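Local structure of urocanate hydratase (Paenibacillus sp. Soil724D2, 7NED) at residues Asn28-Gly33 / Ala46-Asn51; Glu298-Leu303 / Phe330-Phe335. The protein catalyses the hydration of thiourocanate, an intermediate of bacterial ergothioneine breakdown, with bound NAD+ as cofactor. All blocks are in the same frame, centred on the assembly; numbering follows the deposited sequence.

Contact 1 of 2, residues Asn28-Gly33 / Ala46-Asn51; sequences NVLENG and AKAARN. With EDO (1,2-ethanediol), chain D.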
loop_
_atom_site.group_PDB
_atom_site.type_symbol
_atom_site.label_atom_id
_atom_site.label_comp_id
_atom_site.label_asym_id
_atom_site.label_seq_id
_atom_site.Cartn_x
_atom_site.Cartn_y
_atom_site.Cartn_z
ATOM N N ASN A 28 -1.041 -20.611 16.846
ATOM C CA ASN A 28 0.363 -20.707 17.232
ATOM C C ASN A 28 0.955 -19.347 17.610
ATOM O O ASN A 28 1.780 -19.268 18.528
ATOM C CB ASN A 28 1.169 -21.343 16.096
ATOM C CG ASN A 28 2.593 -21.672 16.507
ATOM O OD1 ASN A 28 2.811 -22.304 17.556
ATOM N ND2 ASN A 28 3.578 -21.258 15.683
ATOM N N VAL A 29 0.585 -18.259 16.909
ATOM C CA VAL A 29 1.146 -16.972 17.325
ATOM C C VAL A 29 0.540 -16.553 18.660
ATOM O O VAL A 29 1.174 -15.816 19.426
ATOM C CB VAL A 29 0.974 -15.853 16.269
ATOM C CG1 VAL A 29 1.579 -16.261 14.924
ATOM C CG2 VAL A 29 -0.489 -15.450 16.106
ATOM N N LEU A 30 -0.699 -16.970 18.953
ATOM C CA LEU A 30 -1.262 -16.666 20.266
ATOM C C LEU A 30 -0.613 -17.545 21.338
ATOM O O LEU A 30 -0.280 -17.071 22.435
ATOM C CB LEU A 30 -2.791 -16.832 20.242
ATOM C CG LEU A 30 -3.548 -15.753 19.440
ATOM C CD1 LEU A 30 -5.031 -16.103 19.237
ATOM C CD2 LEU A 30 -3.429 -14.396 20.087
ATOM N N GLU A 31 -0.350 -18.807 21.003
ATOM C CA GLU A 31 0.335 -19.688 21.940
ATOM C C GLU A 31 1.709 -19.137 22.311
ATOM O O GLU A 31 2.117 -19.196 23.481
ATOM C CB GLU A 31 0.455 -21.093 21.344
ATOM C CG GLU A 31 1.233 -22.093 22.253
ATOM C CD GLU A 31 1.185 -23.526 21.734
ATOM O OE1 GLU A 31 0.452 -23.796 20.738
ATOM O OE2 GLU A 31 1.889 -24.388 22.312
ATOM N N ASN A 32 2.454 -18.622 21.327
ATOM C CA ASN A 32 3.754 -18.036 21.596
ATOM C C ASN A 32 3.681 -16.560 21.935
ATOM O O ASN A 32 4.721 -15.903 21.987
ATOM C CB ASN A 32 4.692 -18.248 20.408
ATOM C CG ASN A 32 5.097 -19.707 20.266
ATOM O OD1 ASN A 32 5.218 -20.402 21.262
ATOM N ND2 ASN A 32 5.242 -20.180 19.034
ATOM N N GLY A 33 2.495 -16.031 22.172
ATOM C CA GLY A 33 2.355 -14.605 22.324
ATOM C C GLY A 33 2.799 -14.148 23.693
ATOM O O GLY A 33 2.678 -14.874 24.682
ATOM N N ALA A 46 1.740 -5.551 19.009
ATOM C CA ALA A 46 1.488 -6.193 17.726
ATOM C C ALA A 46 0.464 -7.291 17.952
ATOM O O ALA A 46 0.717 -8.225 18.704
ATOM C CB ALA A 46 2.776 -6.744 17.129
ATOM N N LYS A 47 -0.699 -7.177 17.323
ATOM C CA LYS A 47 -1.814 -8.034 17.673
ATOM C C LYS A 47 -2.137 -9.011 16.553
ATOM O O LYS A 47 -1.954 -8.717 15.363
ATOM C CB LYS A 47 -3.032 -7.162 17.996
ATOM C CG LYS A 47 -2.859 -6.358 19.293
ATOM C CD LYS A 47 -4.162 -5.732 19.733
ATOM C CE LYS A 47 -4.097 -5.125 21.126
ATOM N NZ LYS A 47 -5.259 -5.563 21.985
ATOM N N ALA A 48 -2.674 -10.156 16.943
ATOM C CA ALA A 48 -3.051 -11.184 15.989
ATOM C C ALA A 48 -4.393 -10.921 15.335
ATOM O O ALA A 48 -4.682 -11.526 14.297
ATOM C CB ALA A 48 -3.101 -12.542 16.690
ATOM N N ALA A 49 -5.254 -10.120 15.964
ATOM C CA ALA A 49 -6.579 -9.803 15.421
ATOM C C ALA A 49 -7.027 -8.528 16.094
ATOM O O ALA A 49 -6.430 -8.096 17.072
ATOM C CB ALA A 49 -7.613 -10.900 15.671
ATOM N N ARG A 50 -8.103 -7.929 15.581
ATOM C CA ARG A 50 -8.441 -6.622 16.127
ATOM C C ARG A 50 -9.018 -6.749 17.529
ATOM O O ARG A 50 -8.806 -5.871 18.367
ATOM C CB ARG A 50 -9.421 -5.876 15.224
ATOM C CG ARG A 50 -9.560 -4.441 15.673
ATOM C CD ARG A 50 -10.518 -3.672 14.827
ATOM N NE ARG A 50 -10.208 -3.747 13.377
ATOM C CZ ARG A 50 -10.916 -3.120 12.450
ATOM N NH1 ARG A 50 -11.962 -2.379 12.819
ATOM N NH2 ARG A 50 -10.625 -3.265 11.161
ATOM N N ASN A 51 -9.722 -7.830 17.803
ATOM C CA ASN A 51 -10.415 -8.002 19.076
ATOM C C ASN A 51 -10.924 -9.432 19.097
ATOM O O ASN A 51 -10.785 -10.173 18.114
ATOM C CB ASN A 51 -11.543 -6.977 19.235
ATOM C CG ASN A 51 -12.398 -6.881 17.978
ATOM O OD1 ASN A 51 -12.859 -7.906 17.467
ATOM N ND2 ASN A 51 -12.590 -5.670 17.464
HETATM C C1 EDO D . -0.851 -14.576 28.732
HETATM O O1 EDO D . -1.833 -13.655 28.348
HETATM C C2 EDO D . -0.315 -15.285 27.526
HETATM O O2 EDO D . 0.686 -14.557 26.844
#

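Contact 2 of 2, residues Glu298-Leu303 / Phe330-Phe335; sequences EAMLEL and FDIDIF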
loop_
_atom_site.group_PDB
_atom_site.type_symbol
_atom_site.label_atom_id
_atom_site.label_comp_id
_atom_site.label_asym_id
_atom_site.label_seq_id
_atom_site.Cartn_x
_atom_site.Cartn_y
_atom_site.Cartn_z
ATOM N N GLU A 298 22.342 8.540 24.511
ATOM C CA GLU A 298 23.529 9.322 24.846
ATOM C C GLU A 298 24.634 8.422 25.381
ATOM O O GLU A 298 25.803 8.545 25.001
ATOM C CB GLU A 298 23.185 10.384 25.885
ATOM C CG GLU A 298 22.577 11.631 25.289
ATOM C CD GLU A 298 23.577 12.374 24.427
ATOM O OE1 GLU A 298 24.586 12.901 24.961
ATOM O OE2 GLU A 298 23.302 12.517 23.215
ATOM N N ALA A 299 24.277 7.514 26.278
ATOM C CA ALA A 299 25.248 6.544 26.771
ATOM C C ALA A 299 25.800 5.690 25.629
ATOM O O ALA A 299 27.013 5.459 25.542
ATOM C CB ALA A 299 24.603 5.690 27.863
ATOM N N MET A 300 24.923 5.208 24.740
ATOM C CA MET A 300 25.384 4.468 23.569
ATOM C C MET A 300 26.350 5.297 22.743
ATOM O O MET A 300 27.365 4.784 22.253
ATOM C CB MET A 300 24.174 4.036 22.732
ATOM C CG MET A 300 23.254 3.125 23.545
ATOM S SD MET A 300 21.790 2.582 22.611
ATOM C CE MET A 300 22.489 1.789 21.164
ATOM N N LEU A 301 26.066 6.558 22.567
ATOM C CA LEU A 301 26.922 7.419 21.788
ATOM C C LEU A 301 28.293 7.572 22.484
ATOM O O LEU A 301 29.286 7.535 21.864
ATOM C CB LEU A 301 26.253 8.761 21.537
ATOM C CG LEU A 301 25.203 8.860 20.437
ATOM C CD1 LEU A 301 24.409 10.120 20.580
ATOM C CD2 LEU A 301 25.795 8.733 19.066
ATOM N N GLU A 302 28.304 7.652 23.784
ATOM C CA GLU A 302 29.554 7.772 24.479
ATOM C C GLU A 302 30.337 6.470 24.355
ATOM O O GLU A 302 31.518 6.488 24.117
ATOM C CB GLU A 302 29.328 8.162 25.911
ATOM C CG GLU A 302 30.600 8.396 26.678
ATOM C CD GLU A 302 31.436 9.591 26.211
ATOM O OE1 GLU A 302 32.686 9.465 26.302
ATOM O OE2 GLU A 302 30.863 10.643 25.830
ATOM N N LEU A 303 29.646 5.341 24.485
ATOM C CA LEU A 303 30.302 4.066 24.358
ATOM C C LEU A 303 30.907 3.930 22.968
ATOM O O LEU A 303 31.977 3.414 22.803
ATOM C CB LEU A 303 29.389 2.901 24.722
ATOM C CG LEU A 303 28.919 2.828 26.180
ATOM C CD1 LEU A 303 27.808 1.840 26.421
ATOM C CD2 LEU A 303 30.052 2.683 27.185
ATOM N N PHE A 330 21.716 9.635 14.839
ATOM C CA PHE A 330 21.916 8.798 13.663
ATOM C C PHE A 330 23.385 8.654 13.278
ATOM O O PHE A 330 23.687 8.078 12.227
ATOM C CB PHE A 330 21.064 9.325 12.514
ATOM C CG PHE A 330 19.640 9.027 12.718
ATOM C CD1 PHE A 330 19.097 7.837 12.248
ATOM C CD2 PHE A 330 18.847 9.893 13.449
ATOM C CE1 PHE A 330 17.768 7.538 12.474
ATOM C CE2 PHE A 330 17.496 9.603 13.681
ATOM C CZ PHE A 330 16.960 8.415 13.181
ATOM N N ASP A 331 24.298 9.102 14.148
ATOM C CA ASP A 331 25.685 8.649 14.065
ATOM C C ASP A 331 25.794 7.151 14.335
ATOM O O ASP A 331 26.743 6.503 13.884
ATOM C CB ASP A 331 26.554 9.426 15.065
ATOM C CG ASP A 331 26.808 10.884 14.650
ATOM O OD1 ASP A 331 26.419 11.308 13.540
ATOM O OD2 ASP A 331 27.369 11.618 15.487
ATOM N N ILE A 332 24.854 6.597 15.085
ATOM C CA ILE A 332 24.844 5.174 15.392
ATOM C C ILE A 332 24.354 4.411 14.172
ATOM O O ILE A 332 23.348 4.786 13.562
ATOM C CB ILE A 332 23.952 4.908 16.614
ATOM C CG1 ILE A 332 24.652 5.408 17.878
ATOM C CG2 ILE A 332 23.739 3.427 16.791
ATOM C CD1 ILE A 332 23.746 5.413 19.078
ATOM N N ASP A 333 25.060 3.334 13.823
ATOM C CA ASP A 333 24.734 2.511 12.670
ATOM C C ASP A 333 23.406 1.813 12.856
ATOM O O ASP A 333 22.946 1.606 13.973
ATOM C CB ASP A 333 25.791 1.439 12.429
ATOM C CG ASP A 333 27.018 1.978 11.740
ATOM O OD1 ASP A 333 28.137 1.920 12.325
ATOM O OD2 ASP A 333 26.834 2.478 10.619
ATOM N N ILE A 334 22.796 1.435 11.731
ATOM C CA ILE A 334 21.632 0.556 11.724
ATOM C C ILE A 334 22.086 -0.810 11.230
ATOM O O ILE A 334 22.938 -0.910 10.341
ATOM C CB ILE A 334 20.498 1.126 10.828
ATOM C CG1 ILE A 334 19.263 0.207 10.829
ATOM C CG2 ILE A 334 20.986 1.354 9.391
ATOM C CD1 ILE A 334 18.530 0.098 12.205
ATOM N N PHE A 335 21.507 -1.868 11.791
ATOM C CA PHE A 335 22.044 -3.194 11.488
ATOM C C PHE A 335 21.864 -3.594 10.031
ATOM O O PHE A 335 22.577 -4.485 9.543
ATOM C CB PHE A 335 21.384 -4.227 12.384
ATOM C CG PHE A 335 19.990 -4.596 11.969
ATOM C CD1 PHE A 335 18.901 -3.863 12.408
ATOM C CD2 PHE A 335 19.765 -5.720 11.194
ATOM C CE1 PHE A 335 17.615 -4.214 12.036
ATOM C CE2 PHE A 335 18.467 -6.084 10.856
ATOM C CZ PHE A 335 17.408 -5.332 11.266
#

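Contact 1 of 2, residues Asn28-Gly33 / Ala46-Asn51
Val-29, Leu-30 and Ala-48 meet across this contact without any ring, amide or other flat side chain between them, so no stacked faces or edges take part, only methyl groups. The motif is the last turn of a helix packed on a small β-hairpin of the urocanase N-terminal region: helix 17-31 ends here, and strand 46-47 pairs antiparallel with strand 40-42. Ala-48, just past that strand, points its single methyl at the helix. Its CB sits 4.0 Å from CG2 of Val-29 and 3.9 Å from CD2 of Leu-30, between two methyls whose directions from it differ by about 80°. Val-29 turns its side chain straight toward the hairpin, whereas Leu-30 leaves the backbone alongside the contact: with CD1 anti to CA (chi2 170°), the other methyl, CD2, is turned out of the extended line and meets Ala-48 CB. Alanine suits the position because a side chain of one carbon fits between two branched residues while the CA atoms of Leu-30 and Ala-48 stay 7.2 Å apart. All three residues are buried, and no hydrogen bond joins the segments. Val-41 of the partner strand touches both Val-29 and Ala-48, and its neighbour Tyr-42 lines the urocanate pocket. The side chain of Val-29 is about 8 Å from the bound urocanate (URO). The carbonyl of Ala-48 accepts a hydrogen bond from Trp-127 NE1. The helix closes with Asn-32 N bonded to Asn-28 O and Gly-33 N to Leu-30 O, after which the chain bends away. Gly-33, with no side chain, passes close to the carbonyl of Val-29 without crowding it, and its own O accepts a 3.0 Å hydrogen bond from O2 of an ethanediol, probably from the crystallisation liquor.

Contact 2 of 2, residues Glu298-Leu303 / Phe330-Phe335
The backbone of helix 282-305 comes nearest where CA of Leu-301 lies 7.1 Å from CA of Ile-332, the residue at which a short 3-10 segment gives way to the extended chain of strand 333-334. Ile-332 makes the largest share of the contact. Its CG1 stands anti to its own carbonyl carbon (chi1 -73°) and the chain stays extended beyond it (chi2 170°), which delivers CD1 to the helix surface between Met-300 and Leu-301. There CD1 lies 3.9 Å from CB of Met-300. Leu-301 meets the same side chain obliquely, its CD2 resting 3.7 Å from CG1 of Ile-332 and 3.9 Å from CD1. The same CD2 methyl also reaches the CB of Asp-331, at 4.1 Å, so the aspartate contributes only its aliphatic carbon while the residue as a whole is exposed. A long, β-branched isoleucine suits a buried place beside a strand; to receive it, Met-300 offers its CB and Leu-301 its CD2 methyl. No hydrogen bond crosses between the segments; the helix meets its own needs, as in the 2.8 Å bond from Leu-303 N to Ala-299 O. Within the Rossmann-like domain, strand 333-334 is an outermost strand of the parallel sheet, beside strand 309-312, and helix 317-323 lies in the β-α-β crossover between them. Val-310 of strand 309-312 touches both Met-300 and Ile-332, Tyr-238 of helix 234-243 packs on Met-300, and NH1 of Arg-318 of helix 317-323 hydrogen-bonds the carbonyl O of Ile-332.

In the fold
Contact 1 and contact 2 lie on opposite sides of the chain's centre, their own centres 33 Å apart, and share no helix or strand. Both join a helix to chain bordering a short strand through apolar groups alone, but their settings differ. Contact 1, in the N-terminal region, is wholly buried and small, with one alanine methyl meeting a helix end close to the urocanate pocket. Contact 2 lies farther from the centre and is only partly buried; it covers about twice the surface, uses longer side chains and includes an exposed acidic residue. It belongs to the edge of the Rossmann-like sheet, and the side chain of Met-300 is about 11 Å from the bound NAD.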